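Local coordinates for uncharacterized protein (Bacteroides ovatus, PDB 3NQK) that is of unknown function but carries a mainly beta C-terminal region of the BT_3044-like family together with an N-terminal region assigned to the E-set clan, at residues Y268-D279 with P291-L302. Residues are numbered along the deposited sequence; the frame is centred on the assembly and turned at random.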
ATOM      1  N   TYR A 268       6.895  18.723  -7.145  1.00 37.78           N
ATOM      2  CA  TYR A 268       7.930  19.681  -6.811  1.00 36.54           C
ATOM      3  C   TYR A 268       7.412  20.755  -5.861  1.00 37.42           C
ATOM      4  O   TYR A 268       6.329  21.306  -6.069  1.00 40.65           O
ATOM      5  CB  TYR A 268       8.427  20.352  -8.071  1.00 34.31           C
ATOM      6  CG  TYR A 268       8.965  19.402  -9.103  1.00 42.74           C
ATOM      7  CD1 TYR A 268      10.306  19.030  -9.108  1.00 42.86           C
ATOM      8  CD2 TYR A 268       8.152  18.900 -10.095  1.00 47.57           C
ATOM      9  CE1 TYR A 268      10.812  18.181 -10.077  1.00 43.69           C
ATOM     10  CE2 TYR A 268       8.656  18.035 -11.068  1.00 49.91           C
ATOM     11  CZ  TYR A 268       9.982  17.683 -11.043  1.00 41.62           C
ATOM     12  OH  TYR A 268      10.471  16.832 -11.990  1.00 47.87           O
ATOM     13  N   VAL A 269       8.166  21.018  -4.801  1.00 35.54           N
ATOM     14  CA  VAL A 269       7.910  22.169  -3.942  1.00 34.55           C
ATOM     15  C   VAL A 269       9.110  23.048  -4.007  1.00 35.78           C
ATOM     16  O   VAL A 269      10.199  22.642  -3.612  1.00 38.96           O
ATOM     17  CB  VAL A 269       7.707  21.778  -2.502  1.00 34.23           C
ATOM     18  CG1 VAL A 269       7.545  23.031  -1.653  1.00 32.74           C
ATOM     19  CG2 VAL A 269       6.488  20.859  -2.357  1.00 31.46           C
ATOM     20  N   GLN A 270       8.940  24.227  -4.570  1.00 36.85           N
ATOM     21  CA  GLN A 270      10.025  25.170  -4.718  1.00 38.20           C
ATOM     22  C   GLN A 270       9.821  26.336  -3.779  1.00 38.41           C
ATOM     23  O   GLN A 270       8.742  26.922  -3.737  1.00 41.87           O
ATOM     24  CB  GLN A 270      10.090  25.673  -6.161  1.00 38.58           C
ATOM     25  CG  GLN A 270      11.259  26.632  -6.443  1.00 48.27           C
ATOM     26  CD  GLN A 270      11.206  27.225  -7.848  1.00 58.00           C
ATOM     27  OE1 GLN A 270      10.239  27.898  -8.220  1.00 64.63           O
ATOM     28  NE2 GLN A 270      12.249  26.993  -8.621  1.00 57.69           N
ATOM     29  N   ILE A 271      10.858  26.687  -3.034  1.00 37.67           N
ATOM     30  CA  ILE A 271      10.769  27.805  -2.102  1.00 39.31           C
ATOM     31  C   ILE A 271      11.758  28.895  -2.492  1.00 39.67           C
ATOM     32  O   ILE A 271      12.892  28.605  -2.868  1.00 36.81           O
ATOM     33  CB  ILE A 271      10.995  27.353  -0.624  1.00 38.29           C
ATOM     34  CG1 ILE A 271      12.350  26.692  -0.452  1.00 39.20           C
ATOM     35  CG2 ILE A 271       9.945  26.382  -0.217  1.00 36.35           C
ATOM     36  CD1 ILE A 271      12.697  26.399   1.019  1.00 42.19           C
HETATM   37  N   MSE A 272      11.304  30.153  -2.418  1.00 42.32           N
HETATM   38  CA  MSE A 272      12.108  31.319  -2.834  1.00 44.03           C
HETATM   39  C   MSE A 272      12.253  32.300  -1.681  1.00 42.49           C
HETATM   40  O   MSE A 272      11.275  32.704  -1.073  1.00 41.14           O
HETATM   41  CB  MSE A 272      11.450  31.994  -4.029  1.00 46.53           C
HETATM   42  CG  MSE A 272      11.499  31.151  -5.296  1.00 52.24           C
HETATM   43 SE   MSE A 272      10.012  31.488  -6.494  0.75 63.11          SE
HETATM   44  CE  MSE A 272       8.717  30.162  -5.828  1.00 51.44           C
ATOM     45  N   PHE A 273      13.476  32.708  -1.408  1.00 42.71           N
ATOM     46  CA  PHE A 273      13.758  33.450  -0.207  1.00 41.10           C
ATOM     47  C   PHE A 273      15.049  34.205  -0.300  1.00 39.49           C
ATOM     48  O   PHE A 273      15.861  33.961  -1.176  1.00 39.09           O
ATOM     49  CB  PHE A 273      13.855  32.479   0.951  1.00 41.94           C
ATOM     50  CG  PHE A 273      14.842  31.373   0.717  1.00 43.88           C
ATOM     51  CD1 PHE A 273      14.449  30.199   0.120  1.00 43.75           C
ATOM     52  CD2 PHE A 273      16.170  31.543   1.021  1.00 44.93           C
ATOM     53  CE1 PHE A 273      15.356  29.198  -0.121  1.00 43.61           C
ATOM     54  CE2 PHE A 273      17.090  30.531   0.782  1.00 44.00           C
ATOM     55  CZ  PHE A 273      16.684  29.370   0.216  1.00 45.45           C
ATOM     56  N   GLU A 274      15.267  35.069   0.672  1.00 40.79           N
ATOM     57  CA  GLU A 274      16.475  35.847   0.758  1.00 41.30           C
ATOM     58  C   GLU A 274      16.624  36.314   2.176  1.00 40.24           C
ATOM     59  O   GLU A 274      15.685  36.818   2.751  1.00 42.25           O
ATOM     60  CB  GLU A 274      16.397  37.037  -0.185  1.00 43.37           C
ATOM     61  CG  GLU A 274      17.634  37.960  -0.148  1.00 52.32           C
ATOM     62  CD  GLU A 274      17.666  38.972  -1.318  1.00 59.21           C
ATOM     63  OE1 GLU A 274      16.578  39.299  -1.877  1.00 62.93           O
ATOM     64  OE2 GLU A 274      18.779  39.425  -1.671  1.00 54.42           O
ATOM     65  N   TYR A 275      17.792  36.097   2.771  1.00 40.11           N
ATOM     66  CA  TYR A 275      18.015  36.525   4.166  1.00 40.02           C
ATOM     67  C   TYR A 275      19.472  36.761   4.495  1.00 39.89           C
ATOM     68  O   TYR A 275      20.363  36.381   3.748  1.00 41.70           O
ATOM     69  CB  TYR A 275      17.435  35.493   5.145  1.00 37.97           C
ATOM     70  CG  TYR A 275      18.055  34.093   5.062  1.00 35.74           C
ATOM     71  CD1 TYR A 275      19.254  33.797   5.689  1.00 37.68           C
ATOM     72  CD2 TYR A 275      17.391  33.063   4.422  1.00 33.13           C
ATOM     73  CE1 TYR A 275      19.803  32.496   5.630  1.00 33.88           C
ATOM     74  CE2 TYR A 275      17.917  31.787   4.356  1.00 31.51           C
ATOM     75  CZ  TYR A 275      19.117  31.500   4.963  1.00 37.54           C
ATOM     76  OH  TYR A 275      19.622  30.195   4.889  1.00 32.44           O
ATOM     77  N   ASP A 276      19.699  37.396   5.631  1.00 40.40           N
ATOM     78  CA  ASP A 276      21.036  37.572   6.161  1.00 41.41           C
ATOM     79  C   ASP A 276      21.160  36.765   7.416  1.00 39.03           C
ATOM     80  O   ASP A 276      20.172  36.586   8.135  1.00 40.67           O
ATOM     81  CB  ASP A 276      21.288  39.042   6.529  1.00 44.40           C
ATOM     82  CG  ASP A 276      21.555  39.919   5.328  1.00 46.35           C
ATOM     83  OD1 ASP A 276      22.024  39.399   4.290  1.00 41.06           O
ATOM     84  OD2 ASP A 276      21.344  41.153   5.450  1.00 50.19           O
ATOM     85  N   PHE A 277      22.384  36.317   7.713  1.00 35.57           N
ATOM     86  CA  PHE A 277      22.709  35.749   9.023  1.00 33.60           C
ATOM     87  C   PHE A 277      24.198  35.760   9.238  1.00 34.12           C
ATOM     88  O   PHE A 277      24.961  36.070   8.336  1.00 36.56           O
ATOM     89  CB  PHE A 277      22.174  34.342   9.158  1.00 36.08           C
ATOM     90  CG  PHE A 277      23.066  33.295   8.588  1.00 34.06           C
ATOM     91  CD1 PHE A 277      23.091  33.055   7.225  1.00 35.36           C
ATOM     92  CD2 PHE A 277      23.825  32.488   9.421  1.00 35.35           C
ATOM     93  CE1 PHE A 277      23.903  32.051   6.690  1.00 31.34           C
ATOM     94  CE2 PHE A 277      24.650  31.489   8.892  1.00 32.21           C
ATOM     95  CZ  PHE A 277      24.684  31.273   7.531  1.00 25.83           C
ATOM     96  N   GLN A 278      24.612  35.441  10.451  1.00 35.54           N
ATOM     97  CA  GLN A 278      26.032  35.435  10.816  1.00 35.14           C
ATOM     98  C   GLN A 278      26.415  34.094  11.349  1.00 34.21           C
ATOM     99  O   GLN A 278      25.642  33.476  12.090  1.00 33.55           O
ATOM    100  CB  GLN A 278      26.308  36.471  11.903  1.00 35.02           C
ATOM    101  CG  GLN A 278      25.974  37.864  11.509  1.00 43.28           C
ATOM    102  CD  GLN A 278      26.440  38.890  12.525  1.00 46.18           C
ATOM    103  OE1 GLN A 278      26.677  38.571  13.712  1.00 37.08           O
ATOM    104  NE2 GLN A 278      26.577  40.122  12.077  1.00 43.53           N
ATOM    105  N   ASP A 279      27.636  33.660  11.022  1.00 33.37           N
ATOM    106  CA  ASP A 279      28.199  32.431  11.564  1.00 33.48           C
ATOM    107  C   ASP A 279      29.180  32.852  12.601  1.00 35.20           C
ATOM    108  O   ASP A 279      30.133  33.557  12.307  1.00 36.19           O
ATOM    109  CB  ASP A 279      28.885  31.607  10.457  1.00 34.05           C
ATOM    110  CG  ASP A 279      29.643  30.383  10.998  1.00 35.81           C
ATOM    111  OD1 ASP A 279      29.886  30.316  12.215  1.00 42.34           O
ATOM    112  OD2 ASP A 279      30.046  29.523  10.184  1.00 42.59           O
ATOM    113  N   PRO A 291      32.156  37.402  13.925  1.00 39.05           N
ATOM    114  CA  PRO A 291      31.128  36.810  13.112  1.00 38.34           C
ATOM    115  C   PRO A 291      31.331  37.087  11.648  1.00 39.84           C
ATOM    116  O   PRO A 291      31.755  38.174  11.288  1.00 43.87           O
ATOM    117  CB  PRO A 291      29.862  37.501  13.604  1.00 39.51           C
ATOM    118  CG  PRO A 291      30.138  37.830  15.014  1.00 41.09           C
ATOM    119  CD  PRO A 291      31.598  38.155  15.065  1.00 41.86           C
ATOM    120  N   ILE A 292      31.064  36.088  10.805  1.00 38.51           N
ATOM    121  CA  ILE A 292      31.090  36.266   9.356  1.00 37.10           C
ATOM    122  C   ILE A 292      29.655  36.354   8.851  1.00 38.33           C
ATOM    123  O   ILE A 292      28.908  35.404   8.943  1.00 39.55           O
ATOM    124  CB  ILE A 292      31.769  35.106   8.673  1.00 36.17           C
ATOM    125  CG1 ILE A 292      33.222  35.006   9.115  1.00 37.20           C
ATOM    126  CG2 ILE A 292      31.692  35.258   7.181  1.00 33.50           C
ATOM    127  CD1 ILE A 292      33.889  33.697   8.700  1.00 32.33           C
ATOM    128  N   LYS A 293      29.275  37.515   8.350  1.00 39.30           N
ATOM    129  CA  LYS A 293      27.905  37.746   7.884  1.00 40.45           C
ATOM    130  C   LYS A 293      27.731  37.230   6.461  1.00 40.23           C
ATOM    131  O   LYS A 293      28.604  37.415   5.618  1.00 39.05           O
ATOM    132  CB  LYS A 293      27.601  39.247   7.929  1.00 43.23           C
ATOM    133  CG  LYS A 293      26.125  39.616   7.762  1.00 52.29           C
ATOM    134  CD  LYS A 293      25.898  41.124   7.991  1.00 57.15           C
ATOM    135  CE  LYS A 293      24.410  41.453   8.136  1.00 64.94           C
ATOM    136  NZ  LYS A 293      24.189  42.852   8.628  1.00 65.21           N
ATOM    137  N   TYR A 294      26.588  36.609   6.185  1.00 39.06           N
ATOM    138  CA  TYR A 294      26.313  36.102   4.856  1.00 35.44           C
ATOM    139  C   TYR A 294      24.984  36.574   4.371  1.00 36.21           C
ATOM    140  O   TYR A 294      24.045  36.670   5.137  1.00 36.10           O
ATOM    141  CB  TYR A 294      26.320  34.577   4.835  1.00 32.80           C
ATOM    142  CG  TYR A 294      27.650  33.935   5.194  1.00 33.71           C
ATOM    143  CD1 TYR A 294      28.687  33.863   4.274  1.00 32.36           C
ATOM    144  CD2 TYR A 294      27.826  33.328   6.417  1.00 33.87           C
ATOM    145  CE1 TYR A 294      29.895  33.263   4.610  1.00 40.08           C
ATOM    146  CE2 TYR A 294      29.007  32.717   6.753  1.00 35.64           C
ATOM    147  CZ  TYR A 294      30.040  32.690   5.867  1.00 40.74           C
ATOM    148  OH  TYR A 294      31.217  32.079   6.247  1.00 46.00           O
ATOM    149  N   ARG A 295      24.901  36.852   3.074  1.00 36.57           N
ATOM    150  CA  ARG A 295      23.635  37.059   2.428  1.00 38.51           C
ATOM    151  C   ARG A 295      23.284  35.789   1.675  1.00 36.76           C
ATOM    152  O   ARG A 295      24.069  35.321   0.863  1.00 39.12           O
ATOM    153  CB  ARG A 295      23.717  38.223   1.450  1.00 41.22           C
ATOM    154  CG  ARG A 295      22.485  38.350   0.517  1.00 42.81           C
ATOM    155  CD  ARG A 295      21.247  38.678   1.293  1.00 45.31           C
ATOM    156  NE  ARG A 295      21.342  40.000   1.887  1.00 53.14           N
ATOM    157  CZ  ARG A 295      20.990  41.124   1.270  1.00 60.51           C
ATOM    158  NH1 ARG A 295      20.473  41.088   0.047  1.00 57.95           N
ATOM    159  NH2 ARG A 295      21.138  42.284   1.885  1.00 67.21           N
ATOM    160  N   VAL A 296      22.118  35.218   1.968  1.00 34.95           N
ATOM    161  CA  VAL A 296      21.647  33.992   1.286  1.00 33.59           C
ATOM    162  C   VAL A 296      20.495  34.360   0.385  1.00 35.95           C
ATOM    163  O   VAL A 296      19.536  34.982   0.833  1.00 38.18           O
ATOM    164  CB  VAL A 296      21.128  32.959   2.283  1.00 32.85           C
ATOM    165  CG1 VAL A 296      20.801  31.649   1.567  1.00 32.61           C
ATOM    166  CG2 VAL A 296      22.131  32.727   3.393  1.00 29.05           C
ATOM    167  N   ALA A 297      20.562  33.975  -0.877  1.00 35.67           N
ATOM    168  CA  ALA A 297      19.504  34.348  -1.814  1.00 37.29           C
ATOM    169  C   ALA A 297      19.338  33.334  -2.917  1.00 38.39           C
ATOM    170  O   ALA A 297      20.317  32.864  -3.481  1.00 38.11           O
ATOM    171  CB  ALA A 297      19.789  35.711  -2.410  1.00 35.58           C
ATOM    172  N   GLY A 298      18.077  33.040  -3.256  1.00 39.97           N
ATOM    173  CA  GLY A 298      17.755  32.155  -4.379  1.00 41.87           C
ATOM    174  C   GLY A 298      16.557  31.261  -4.099  1.00 41.53           C
ATOM    175  O   GLY A 298      15.560  31.697  -3.493  1.00 43.39           O
ATOM    176  N   SER A 299      16.657  30.008  -4.526  1.00 40.68           N
ATOM    177  CA  SER A 299      15.601  29.039  -4.291  1.00 41.08           C
ATOM    178  C   SER A 299      16.145  27.637  -4.084  1.00 38.82           C
ATOM    179  O   SER A 299      17.282  27.342  -4.410  1.00 37.38           O
ATOM    180  CB  SER A 299      14.638  29.019  -5.464  1.00 42.64           C
ATOM    181  OG  SER A 299      15.299  28.598  -6.654  1.00 48.39           O
HETATM  182  N   MSE A 300      15.295  26.789  -3.535  1.00 38.57           N
HETATM  183  CA  MSE A 300      15.571  25.386  -3.364  1.00 36.61           C
HETATM  184  C   MSE A 300      14.326  24.679  -3.778  1.00 36.81           C
HETATM  185  O   MSE A 300      13.238  25.245  -3.699  1.00 40.00           O
HETATM  186  CB  MSE A 300      15.882  25.070  -1.898  1.00 37.39           C
HETATM  187  CG  MSE A 300      17.192  25.671  -1.397  1.00 37.94           C
HETATM  188 SE   MSE A 300      17.727  24.992   0.319  0.75 38.91          SE
HETATM  189  CE  MSE A 300      16.479  25.859   1.426  1.00 38.82           C
ATOM    190  N   THR A 301      14.452  23.444  -4.207  1.00 35.22           N
ATOM    191  CA  THR A 301      13.295  22.697  -4.678  1.00 34.28           C
ATOM    192  C   THR A 301      13.341  21.283  -4.159  1.00 34.02           C
ATOM    193  O   THR A 301      14.351  20.638  -4.237  1.00 31.21           O
ATOM    194  CB  THR A 301      13.254  22.663  -6.216  1.00 36.04           C
ATOM    195  OG1 THR A 301      13.258  23.997  -6.719  1.00 32.96           O
ATOM    196  CG2 THR A 301      12.004  21.910  -6.736  1.00 25.94           C
ATOM    197  N   LEU A 302      12.228  20.826  -3.607  1.00 35.65           N
ATOM    198  CA  LEU A 302      12.114  19.476  -3.098  1.00 34.24           C
ATOM    199  C   LEU A 302      11.312  18.664  -4.082  1.00 35.07           C
ATOM    200  O   LEU A 302      10.272  19.122  -4.561  1.00 39.85           O
ATOM    201  CB  LEU A 302      11.408  19.497  -1.748  1.00 33.45           C
ATOM    202  CG  LEU A 302      10.912  18.161  -1.234  1.00 33.54           C
ATOM    203  CD1 LEU A 302      12.108  17.261  -0.835  1.00 24.85           C
ATOM    204  CD2 LEU A 302       9.950  18.368  -0.052  1.00 25.97           C
TER
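A long antiparallel beta ladder pairs 268-279 with 291-302, parts of the last two strands of the chain, from Val269 opposite Leu302 to Asp279 opposite Ile292. Six hydrogen-bonded pairs, each with two N-H...O=C bonds, alternate with five non-hydrogen-bonded ones; Tyr275 N to Val296 O and Val296 N to Tyr275 O both measure 2.8 Å. On one face Arg295 bends at chi2 and chi3 (65° and 66°), which brings its guanidinium back across the neighbouring strand. Arg295 NE makes a salt bridge to Asp276 OD1 at 2.6 Å, in the guanidinium plane and on the syn side of the carboxylate though out of its plane, while Arg295 NH1 makes a second to Glu274 OE2 at 2.9 Å, from above that carboxylate plane. Replacing Arg295 by a leucine would probably leave two neighbouring acids without their shared positive mate. Tyr174, from strand 169-175, adds weak hydrogen bonds to Asp276 and Arg295.

The other face is largely apolar and aromatic. Val296 lies alongside Tyr275, its CB over the ring face 3.7 Å from the centroid, and its CG2 also meets the edge of Phe277. Phe273 CZ touches the selenomethionine methyl Met300 CE at 3.7 Å, and Phe277 meets Tyr294 obliquely, planes at 37°. Gly298, at the corner where the strand turns, takes a backbone shape that by itself calls for glycine. Strand 244-257 flanks 268-279 on its other edge, making this a beta-meander within a strongly curved antiparallel sheet.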